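Local coordinates for protein major pepsin inhibitor 3 (Ascaris suum, PDB 1F32) that inhibits the aspartic protease pepsin, as a secreted, disulfide-bonded protein of the nematode Ascaris suum, at residues 103-114 / 138-146; 37-48 / 59-67. One frame throughout, in Å; residues are numbered along the deposited sequence.

Contact 1. Residues 103-114 / 138-146; sequences EVQTFREKIAAF and SPPPPPSFC
Pro139 to Pro143 run antiparallel to helix residues 103-114 in the extended backbone of a polyproline II helix, with Pro139 beside Phe114, Pro140 beside Lys110 and Pro143 beside Glu103; the CA atoms of Glu103 and Pro143 lie 5.7 Å apart. The chain then tightens into a 3-10 turn at 144-146. Pro140 turns its ring into the helix: its CB presses on Lys110 CB at 3.5 Å, a tight carbon pair, while its CG meets Ile111 CD1 and makes an off-centre CH-pi contact with the Phe107 ring. Phe107 carries CG anti to the backbone N (chi1 -178°), which directs its ring toward the proline segment, among Pro140, Pro141 and Pro143, with Pro141 O at the ring edge, 3.2 Å from Phe107 CD2, and Pro143 CD close to that same carbon. At the far end, Phe114 and Pro139 lie side by side and point the same way, Pro139 CB sitting 3.7 Å from the Phe114 ring centroid in a CH-pi contact over the face. The polar link across the contact is made by Glu103, whose OE1 accepts the backbone N-H of Ser144 (2.8 Å, 159°) on its syn side, with the donor 33° out of the carboxylate plane. Next to it, Val104 CG2 touches the edge of the Phe145 ring at CZ (3.7 Å), while Pro143 CB covers a face of that ring. The helix and the proline segment together flank the five-stranded sheet: Phe107 meets Phe76 of strand 72-76 edge-to-face, Phe145 packs on Val81 of strand 79-82, and Cys146 is disulfide-bonded to Cys79.

Contact 2. Residues 37-48 / 59-67; sequences VGKEFAARVEDC and CTKPPPFCG
Arg44 reaches out from its helix to two successive backbone carbonyls, those of Thr60 and Lys61, where helix 57-60 gives out and Lys61 adopts positive phi. Its NE donates to Thr60 O at 2.7 Å, the acceptor lying near the guanidinium plane but approached from well above the carbonyl plane; its NH2 donates to Lys61 O at 2.9 Å. The aliphatic part of the chain passes alongside Cys59 O before a bend at chi3 (66°) turns the guanidinium toward both oxygens, and this double grip fixes the rotation of the group. Lys61 CB lies across the arginine chain. Thr60 O has a second neighbour in Phe41 CE1, 3.3 Å away at the ring edge. The Phe41 ring is held between Pro63 CD, centred over one face at 3.5 Å from the centroid and 6° off the normal, and Val45 CG2 of its own helix on the opposite face. Cys66 SG comes in obliquely, 3.6 Å from Phe41 CE2, as a sulfur-aromatic contact. Beyond Phe41, Phe65 brings its ring edge to Val37 CG1 (3.8 Å to CE2), and its CZ rests near Gly38 CA. At the other end Cys48 and Cys59 form a disulfide with chi3 -95°, a covalent tie between the two helices. Phe41 and Phe65 also pack on Val15 of strand 13-16. The arrangement is a disulfide-braced helix flanking an antiparallel sheet: helix 35-52 packs against the strands, and the segment that follows helix 57-60 is tied to the helix by Cys48-Cys59 and to strand 13-16 by Cys66-Cys13.

Overall arrangement
Contacts 1 and 2 occupy opposite sides of the chain's centre, with centres 35 Å apart and nearest atoms about 18 Å apart, so neither touches the other. They follow in series along the chain and share a plan: a long helix receives a proline-rich segment that ends in a 3-10 turn, where a phenylalanine is followed by a cysteine disulfide-bonded to a strand. In contact 1 that bond reaches the five-stranded sheet, in contact 2 the three-stranded one. Contact 1 touches the amino-terminal residues Leu3 and Phe4, which precede strand 5-8; in the complex of this inhibitor with pepsin the amino-terminal strand pairs with the active-site flap, so contact 1 probably lies nearer the inhibitory end than contact 2.

Contact 1. Residues 103-114 / 138-146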
loop_
_atom_site.group_PDB
_atom_site.type_symbol
_atom_site.label_atom_id
_atom_site.label_comp_id
_atom_site.label_asym_id
_atom_site.label_seq_id
_atom_site.Cartn_x
_atom_site.Cartn_y
_atom_site.Cartn_z
ATOM N N GLU A 103 14.809 -0.612 -10.472
ATOM C CA GLU A 103 14.327 -1.940 -10.803
ATOM C C GLU A 103 12.850 -1.917 -11.157
ATOM O O GLU A 103 12.412 -2.696 -12.006
ATOM C CB GLU A 103 14.544 -2.912 -9.651
ATOM C CG GLU A 103 15.975 -3.338 -9.464
ATOM C CD GLU A 103 16.053 -4.684 -8.796
ATOM O OE1 GLU A 103 15.903 -5.710 -9.500
ATOM O OE2 GLU A 103 16.243 -4.710 -7.569
ATOM N N VAL A 104 12.095 -1.034 -10.501
ATOM C CA VAL A 104 10.668 -0.914 -10.772
ATOM C C VAL A 104 10.466 -0.452 -12.210
ATOM O O VAL A 104 9.658 -1.014 -12.933
ATOM C CB VAL A 104 9.985 0.103 -9.823
ATOM C CG1 VAL A 104 8.554 0.358 -10.279
ATOM C CG2 VAL A 104 9.992 -0.436 -8.396
ATOM N N GLN A 105 11.204 0.571 -12.631
ATOM C CA GLN A 105 11.046 1.055 -13.998
ATOM C C GLN A 105 11.528 0.024 -15.028
ATOM O O GLN A 105 10.934 -0.107 -16.099
ATOM C CB GLN A 105 11.774 2.395 -14.158
ATOM C CG GLN A 105 10.897 3.540 -14.695
ATOM C CD GLN A 105 9.406 3.396 -14.382
ATOM O OE1 GLN A 105 8.983 3.405 -13.228
ATOM N NE2 GLN A 105 8.607 3.273 -15.429
ATOM N N THR A 106 12.587 -0.714 -14.708
ATOM C CA THR A 106 13.081 -1.737 -15.628
ATOM C C THR A 106 11.997 -2.790 -15.770
ATOM O O THR A 106 11.730 -3.271 -16.858
ATOM C CB THR A 106 14.364 -2.424 -15.113
ATOM O OG1 THR A 106 15.448 -1.495 -15.147
ATOM C CG2 THR A 106 14.723 -3.645 -15.995
ATOM N N PHE A 107 11.356 -3.147 -14.660
ATOM C CA PHE A 107 10.307 -4.152 -14.729
ATOM C C PHE A 107 9.121 -3.650 -15.537
ATOM O O PHE A 107 8.596 -4.368 -16.374
ATOM C CB PHE A 107 9.843 -4.568 -13.326
ATOM C CG PHE A 107 8.796 -5.652 -13.338
ATOM C CD1 PHE A 107 7.446 -5.342 -13.513
ATOM C CD2 PHE A 107 9.168 -6.990 -13.211
ATOM C CE1 PHE A 107 6.477 -6.343 -13.563
ATOM C CE2 PHE A 107 8.202 -8.010 -13.261
ATOM C CZ PHE A 107 6.862 -7.688 -13.435
ATOM N N ARG A 108 8.694 -2.414 -15.301
ATOM C CA ARG A 108 7.556 -1.879 -16.043
ATOM C C ARG A 108 7.875 -1.848 -17.537
ATOM O O ARG A 108 7.025 -2.151 -18.381
ATOM C CB ARG A 108 7.223 -0.466 -15.555
ATOM C CG ARG A 108 6.788 -0.431 -14.089
ATOM C CD ARG A 108 6.624 0.989 -13.578
ATOM N NE ARG A 108 5.382 1.616 -14.021
ATOM C CZ ARG A 108 5.100 2.904 -13.839
ATOM N NH1 ARG A 108 5.976 3.693 -13.233
ATOM N NH2 ARG A 108 3.944 3.396 -14.250
ATOM N N GLU A 109 9.106 -1.472 -17.856
ATOM C CA GLU A 109 9.537 -1.412 -19.242
ATOM C C GLU A 109 9.580 -2.818 -19.840
ATOM O O GLU A 109 9.275 -2.995 -21.017
ATOM C CB GLU A 109 10.896 -0.726 -19.323
ATOM C CG GLU A 109 10.831 0.742 -18.886
ATOM C CD GLU A 109 12.197 1.347 -18.624
ATOM O OE1 GLU A 109 13.191 0.601 -18.679
ATOM O OE2 GLU A 109 12.274 2.571 -18.348
ATOM N N LYS A 110 9.952 -3.819 -19.036
ATOM C CA LYS A 110 10.003 -5.198 -19.543
ATOM C C LYS A 110 8.600 -5.768 -19.697
ATOM O O LYS A 110 8.325 -6.534 -20.625
ATOM C CB LYS A 110 10.837 -6.098 -18.633
ATOM C CG LYS A 110 12.326 -5.920 -18.839
ATOM C CD LYS A 110 13.130 -6.986 -18.157
ATOM C CE LYS A 110 14.597 -6.852 -18.526
ATOM N NZ LYS A 110 15.426 -7.891 -17.869
ATOM N N ILE A 111 7.710 -5.399 -18.786
ATOM C CA ILE A 111 6.329 -5.850 -18.880
ATOM C C ILE A 111 5.756 -5.261 -20.165
ATOM O O ILE A 111 5.038 -5.932 -20.903
ATOM C CB ILE A 111 5.503 -5.379 -17.660
ATOM C CG1 ILE A 111 5.580 -6.439 -16.563
ATOM C CG2 ILE A 111 4.062 -5.093 -18.064
ATOM C CD1 ILE A 111 4.924 -7.769 -16.933
ATOM N N ALA A 112 6.082 -4.006 -20.446
ATOM C CA ALA A 112 5.598 -3.387 -21.674
ATOM C C ALA A 112 6.143 -4.177 -22.874
ATOM O O ALA A 112 5.397 -4.531 -23.797
ATOM C CB ALA A 112 6.048 -1.935 -21.745
ATOM N N ALA A 113 7.443 -4.457 -22.853
ATOM C CA ALA A 113 8.073 -5.208 -23.931
ATOM C C ALA A 113 7.370 -6.559 -24.112
ATOM O O ALA A 113 7.041 -6.946 -25.237
ATOM C CB ALA A 113 9.563 -5.420 -23.623
ATOM N N PHE A 114 7.137 -7.255 -22.995
ATOM C CA PHE A 114 6.485 -8.572 -22.980
ATOM C C PHE A 114 5.089 -8.528 -23.586
ATOM O O PHE A 114 4.647 -9.484 -24.223
ATOM C CB PHE A 114 6.396 -9.096 -21.540
ATOM C CG PHE A 114 5.771 -10.471 -21.415
ATOM C CD1 PHE A 114 6.379 -11.586 -21.988
ATOM C CD2 PHE A 114 4.593 -10.652 -20.692
ATOM C CE1 PHE A 114 5.824 -12.868 -21.838
ATOM C CE2 PHE A 114 4.030 -11.923 -20.536
ATOM C CZ PHE A 114 4.648 -13.035 -21.110
ATOM N N SER A 138 8.894 -14.563 -23.002
ATOM C CA SER A 138 9.817 -14.630 -21.869
ATOM C C SER A 138 9.535 -13.473 -20.905
ATOM O O SER A 138 10.238 -12.463 -20.915
ATOM C CB SER A 138 11.248 -14.545 -22.380
ATOM O OG SER A 138 11.409 -13.406 -23.212
ATOM N N PRO A 139 8.515 -13.622 -20.045
ATOM C CA PRO A 139 8.169 -12.564 -19.095
ATOM C C PRO A 139 9.316 -12.176 -18.186
ATOM O O PRO A 139 10.178 -12.993 -17.858
ATOM C CB PRO A 139 7.001 -13.166 -18.323
ATOM C CG PRO A 139 7.349 -14.628 -18.306
ATOM C CD PRO A 139 7.746 -14.844 -19.746
ATOM N N PRO A 140 9.339 -10.912 -17.761
ATOM C CA PRO A 140 10.401 -10.453 -16.878
ATOM C C PRO A 140 10.290 -11.116 -15.522
ATOM O O PRO A 140 9.196 -11.518 -15.085
ATOM C CB PRO A 140 10.144 -8.950 -16.782
ATOM C CG PRO A 140 8.661 -8.864 -16.907
ATOM C CD PRO A 140 8.373 -9.833 -18.030
ATOM N N PRO A 141 11.426 -11.269 -14.838
ATOM C CA PRO A 141 11.378 -11.881 -13.512
ATOM C C PRO A 141 11.005 -10.709 -12.602
ATOM O O PRO A 141 11.151 -9.552 -12.988
ATOM C CB PRO A 141 12.816 -12.313 -13.294
ATOM C CG PRO A 141 13.572 -11.214 -13.952
ATOM C CD PRO A 141 12.817 -11.003 -15.241
ATOM N N PRO A 142 10.520 -10.982 -11.391
ATOM C CA PRO A 142 10.169 -9.863 -10.513
ATOM C C PRO A 142 11.425 -9.093 -10.083
ATOM O O PRO A 142 12.551 -9.606 -10.173
ATOM C CB PRO A 142 9.448 -10.546 -9.348
ATOM C CG PRO A 142 10.019 -11.926 -9.351
ATOM C CD PRO A 142 10.135 -12.274 -10.800
ATOM N N PRO A 143 11.255 -7.831 -9.655
ATOM C CA PRO A 143 12.410 -7.041 -9.225
ATOM C C PRO A 143 13.197 -7.859 -8.211
ATOM O O PRO A 143 12.608 -8.597 -7.416
ATOM C CB PRO A 143 11.774 -5.794 -8.608
ATOM C CG PRO A 143 10.533 -5.616 -9.436
ATOM C CD PRO A 143 10.007 -7.049 -9.586
ATOM N N SER A 144 14.518 -7.734 -8.234
ATOM C CA SER A 144 15.343 -8.505 -7.313
ATOM C C SER A 144 15.023 -8.216 -5.852
ATOM O O SER A 144 15.203 -9.080 -4.995
ATOM C CB SER A 144 16.830 -8.255 -7.583
ATOM O OG SER A 144 17.176 -6.903 -7.345
ATOM N N PHE A 145 14.527 -7.016 -5.561
ATOM C CA PHE A 145 14.212 -6.689 -4.181
ATOM C C PHE A 145 13.033 -7.478 -3.614
ATOM O O PHE A 145 12.766 -7.428 -2.415
ATOM C CB PHE A 145 14.002 -5.175 -4.002
ATOM C CG PHE A 145 12.909 -4.579 -4.859
ATOM C CD1 PHE A 145 11.588 -4.991 -4.730
ATOM C CD2 PHE A 145 13.203 -3.551 -5.749
ATOM C CE1 PHE A 145 10.572 -4.390 -5.471
ATOM C CE2 PHE A 145 12.199 -2.940 -6.492
ATOM C CZ PHE A 145 10.879 -3.360 -6.354
ATOM N N CYS A 146 12.333 -8.218 -4.468
ATOM C CA CYS A 146 11.214 -9.026 -4.008
ATOM C C CYS A 146 11.720 -10.271 -3.272
ATOM O O CYS A 146 10.942 -10.977 -2.645
ATOM C CB CYS A 146 10.353 -9.465 -5.186
ATOM S SG CYS A 146 8.977 -8.376 -5.705
#

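Contact 2. Residues 37-48 / 59-67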
loop_
_atom_site.group_PDB
_atom_site.type_symbol
_atom_site.label_atom_id
_atom_site.label_comp_id
_atom_site.label_asym_id
_atom_site.label_seq_id
_atom_site.Cartn_x
_atom_site.Cartn_y
_atom_site.Cartn_z
ATOM N N VAL A 37 -6.843 8.393 18.522
ATOM C CA VAL A 37 -7.290 8.877 17.222
ATOM C C VAL A 37 -7.455 7.652 16.318
ATOM O O VAL A 37 -8.408 7.558 15.543
ATOM C CB VAL A 37 -6.247 9.838 16.593
ATOM C CG1 VAL A 37 -6.686 10.253 15.196
ATOM C CG2 VAL A 37 -6.098 11.084 17.470
ATOM N N GLY A 38 -6.538 6.699 16.442
ATOM C CA GLY A 38 -6.622 5.501 15.621
ATOM C C GLY A 38 -7.885 4.716 15.927
ATOM O O GLY A 38 -8.543 4.160 15.036
ATOM N N LYS A 39 -8.222 4.665 17.207
ATOM C CA LYS A 39 -9.404 3.956 17.651
ATOM C C LYS A 39 -10.668 4.588 17.116
ATOM O O LYS A 39 -11.550 3.880 16.632
ATOM C CB LYS A 39 -9.450 3.914 19.174
ATOM C CG LYS A 39 -8.362 3.060 19.775
ATOM C CD LYS A 39 -8.566 2.918 21.264
ATOM C CE LYS A 39 -7.346 2.279 21.900
ATOM N NZ LYS A 39 -6.987 1.007 21.215
ATOM N N GLU A 40 -10.748 5.915 17.190
ATOM C CA GLU A 40 -11.913 6.645 16.701
ATOM C C GLU A 40 -12.040 6.457 15.195
ATOM O O GLU A 40 -13.135 6.239 14.676
ATOM C CB GLU A 40 -11.788 8.139 17.009
ATOM C CG GLU A 40 -11.550 8.457 18.472
ATOM C CD GLU A 40 -11.565 9.947 18.748
ATOM O OE1 GLU A 40 -10.853 10.702 18.047
ATOM O OE2 GLU A 40 -12.286 10.363 19.675
ATOM N N PHE A 41 -10.918 6.559 14.489
ATOM C CA PHE A 41 -10.933 6.386 13.037
ATOM C C PHE A 41 -11.398 4.991 12.661
ATOM O O PHE A 41 -12.254 4.817 11.794
ATOM C CB PHE A 41 -9.540 6.609 12.456
ATOM C CG PHE A 41 -9.430 6.253 11.007
ATOM C CD1 PHE A 41 -10.357 6.740 10.082
ATOM C CD2 PHE A 41 -8.384 5.453 10.552
ATOM C CE1 PHE A 41 -10.246 6.435 8.728
ATOM C CE2 PHE A 41 -8.269 5.146 9.190
ATOM C CZ PHE A 41 -9.204 5.641 8.281
ATOM N N ALA A 42 -10.824 3.989 13.310
ATOM C CA ALA A 42 -11.191 2.615 13.007
ATOM C C ALA A 42 -12.699 2.408 13.180
ATOM O O ALA A 42 -13.336 1.716 12.390
ATOM C CB ALA A 42 -10.419 1.668 13.893
ATOM N N ALA A 43 -13.261 3.020 14.211
ATOM C CA ALA A 43 -14.688 2.906 14.490
ATOM C C ALA A 43 -15.478 3.539 13.360
ATOM O O ALA A 43 -16.492 2.999 12.902
ATOM C CB ALA A 43 -15.013 3.604 15.798
ATOM N N ARG A 44 -15.002 4.699 12.927
ATOM C CA ARG A 44 -15.612 5.453 11.848
ATOM C C ARG A 44 -15.602 4.632 10.556
ATOM O O ARG A 44 -16.594 4.600 9.826
ATOM C CB ARG A 44 -14.835 6.769 11.676
ATOM C CG ARG A 44 -15.475 7.802 10.779
ATOM C CD ARG A 44 -14.963 9.216 11.115
ATOM N NE ARG A 44 -13.539 9.400 10.813
ATOM C CZ ARG A 44 -12.600 9.671 11.716
ATOM N NH1 ARG A 44 -12.910 9.793 13.005
ATOM N NH2 ARG A 44 -11.338 9.830 11.331
ATOM N N VAL A 45 -14.482 3.964 10.276
ATOM C CA VAL A 45 -14.354 3.145 9.068
ATOM C C VAL A 45 -15.336 1.980 9.094
ATOM O O VAL A 45 -15.988 1.677 8.084
ATOM C CB VAL A 45 -12.916 2.578 8.919
ATOM C CG1 VAL A 45 -12.844 1.623 7.730
ATOM C CG2 VAL A 45 -11.941 3.715 8.699
ATOM N N GLU A 46 -15.443 1.324 10.246
ATOM C CA GLU A 46 -16.350 0.182 10.372
ATOM C C GLU A 46 -17.794 0.651 10.215
ATOM O O GLU A 46 -18.592 0.005 9.552
ATOM C CB GLU A 46 -16.175 -0.498 11.732
ATOM C CG GLU A 46 -16.462 -2.022 11.756
ATOM C CD GLU A 46 -17.762 -2.427 12.479
ATOM O OE1 GLU A 46 -18.847 -2.412 11.847
ATOM O OE2 GLU A 46 -17.698 -2.771 13.689
ATOM N N ASP A 47 -18.119 1.786 10.824
ATOM C CA ASP A 47 -19.468 2.321 10.735
ATOM C C ASP A 47 -19.781 2.697 9.296
ATOM O O ASP A 47 -20.825 2.310 8.752
ATOM C CB ASP A 47 -19.622 3.559 11.620
ATOM C CG ASP A 47 -21.028 4.131 11.568
ATOM O OD1 ASP A 47 -21.938 3.519 12.156
ATOM O OD2 ASP A 47 -21.231 5.173 10.921
ATOM N N CYS A 48 -18.875 3.450 8.677
ATOM C CA CYS A 48 -19.059 3.880 7.301
ATOM C C CYS A 48 -19.234 2.711 6.348
ATOM O O CYS A 48 -20.170 2.673 5.559
ATOM C CB CYS A 48 -17.866 4.717 6.824
ATOM S SG CYS A 48 -17.803 6.359 7.591
ATOM N N CYS A 59 -16.999 10.311 4.621
ATOM C CA CYS A 59 -17.527 9.505 5.723
ATOM C C CYS A 59 -16.370 8.986 6.584
ATOM O O CYS A 59 -16.395 9.117 7.807
ATOM C CB CYS A 59 -18.317 8.289 5.221
ATOM S SG CYS A 59 -19.199 7.413 6.559
ATOM N N THR A 60 -15.368 8.395 5.946
ATOM C CA THR A 60 -14.249 7.828 6.696
ATOM C C THR A 60 -13.298 8.863 7.302
ATOM O O THR A 60 -12.744 8.634 8.379
ATOM C CB THR A 60 -13.420 6.823 5.832
ATOM O OG1 THR A 60 -12.872 7.496 4.695
ATOM C CG2 THR A 60 -14.302 5.663 5.357
ATOM N N LYS A 61 -13.120 9.995 6.620
ATOM C CA LYS A 61 -12.218 11.042 7.103
ATOM C C LYS A 61 -10.849 10.489 7.511
ATOM O O LYS A 61 -10.459 10.563 8.678
ATOM C CB LYS A 61 -12.855 11.774 8.287
ATOM C CG LYS A 61 -14.129 12.528 7.913
ATOM C CD LYS A 61 -14.817 13.079 9.135
ATOM C CE LYS A 61 -16.146 13.722 8.773
ATOM N NZ LYS A 61 -16.895 14.083 10.001
ATOM N N PRO A 62 -10.096 9.929 6.548
ATOM C CA PRO A 62 -8.770 9.365 6.820
ATOM C C PRO A 62 -7.758 10.364 7.361
ATOM O O PRO A 62 -7.521 11.414 6.756
ATOM C CB PRO A 62 -8.339 8.793 5.464
ATOM C CG PRO A 62 -9.160 9.598 4.465
ATOM C CD PRO A 62 -10.490 9.699 5.145
ATOM N N PRO A 63 -7.153 10.052 8.519
ATOM C CA PRO A 63 -6.157 10.944 9.119
ATOM C C PRO A 63 -4.872 10.935 8.295
ATOM O O PRO A 63 -4.652 10.058 7.443
ATOM C CB PRO A 63 -5.955 10.357 10.523
ATOM C CG PRO A 63 -7.280 9.626 10.791
ATOM C CD PRO A 63 -7.503 8.962 9.447
ATOM N N PRO A 64 -3.984 11.901 8.547
ATOM C CA PRO A 64 -2.755 11.905 7.751
ATOM C C PRO A 64 -1.890 10.654 7.859
ATOM O O PRO A 64 -1.051 10.411 6.989
ATOM C CB PRO A 64 -2.031 13.179 8.204
ATOM C CG PRO A 64 -2.812 13.700 9.375
ATOM C CD PRO A 64 -4.187 13.176 9.260
ATOM N N PHE A 65 -2.098 9.851 8.899
ATOM C CA PHE A 65 -1.277 8.663 9.057
ATOM C C PHE A 65 -1.638 7.541 8.104
ATOM O O PHE A 65 -1.004 6.482 8.110
ATOM C CB PHE A 65 -1.257 8.170 10.513
ATOM C CG PHE A 65 -2.619 7.972 11.140
ATOM C CD1 PHE A 65 -3.511 7.013 10.652
ATOM C CD2 PHE A 65 -2.972 8.699 12.286
ATOM C CE1 PHE A 65 -4.743 6.778 11.312
ATOM C CE2 PHE A 65 -4.179 8.471 12.940
ATOM C CZ PHE A 65 -5.067 7.509 12.459
ATOM N N CYS A 66 -2.671 7.763 7.297
ATOM C CA CYS A 66 -3.044 6.800 6.269
ATOM C C CYS A 66 -2.108 7.006 5.085
ATOM O O CYS A 66 -2.182 6.287 4.082
ATOM C CB CYS A 66 -4.480 7.019 5.821
ATOM S SG CYS A 66 -5.650 6.415 7.054
ATOM N N GLY A 67 -1.239 8.013 5.198
ATOM C CA GLY A 67 -0.287 8.286 4.134
ATOM C C GLY A 67 -0.822 9.130 2.990
ATOM O O GLY A 67 -2.007 9.448 2.944
#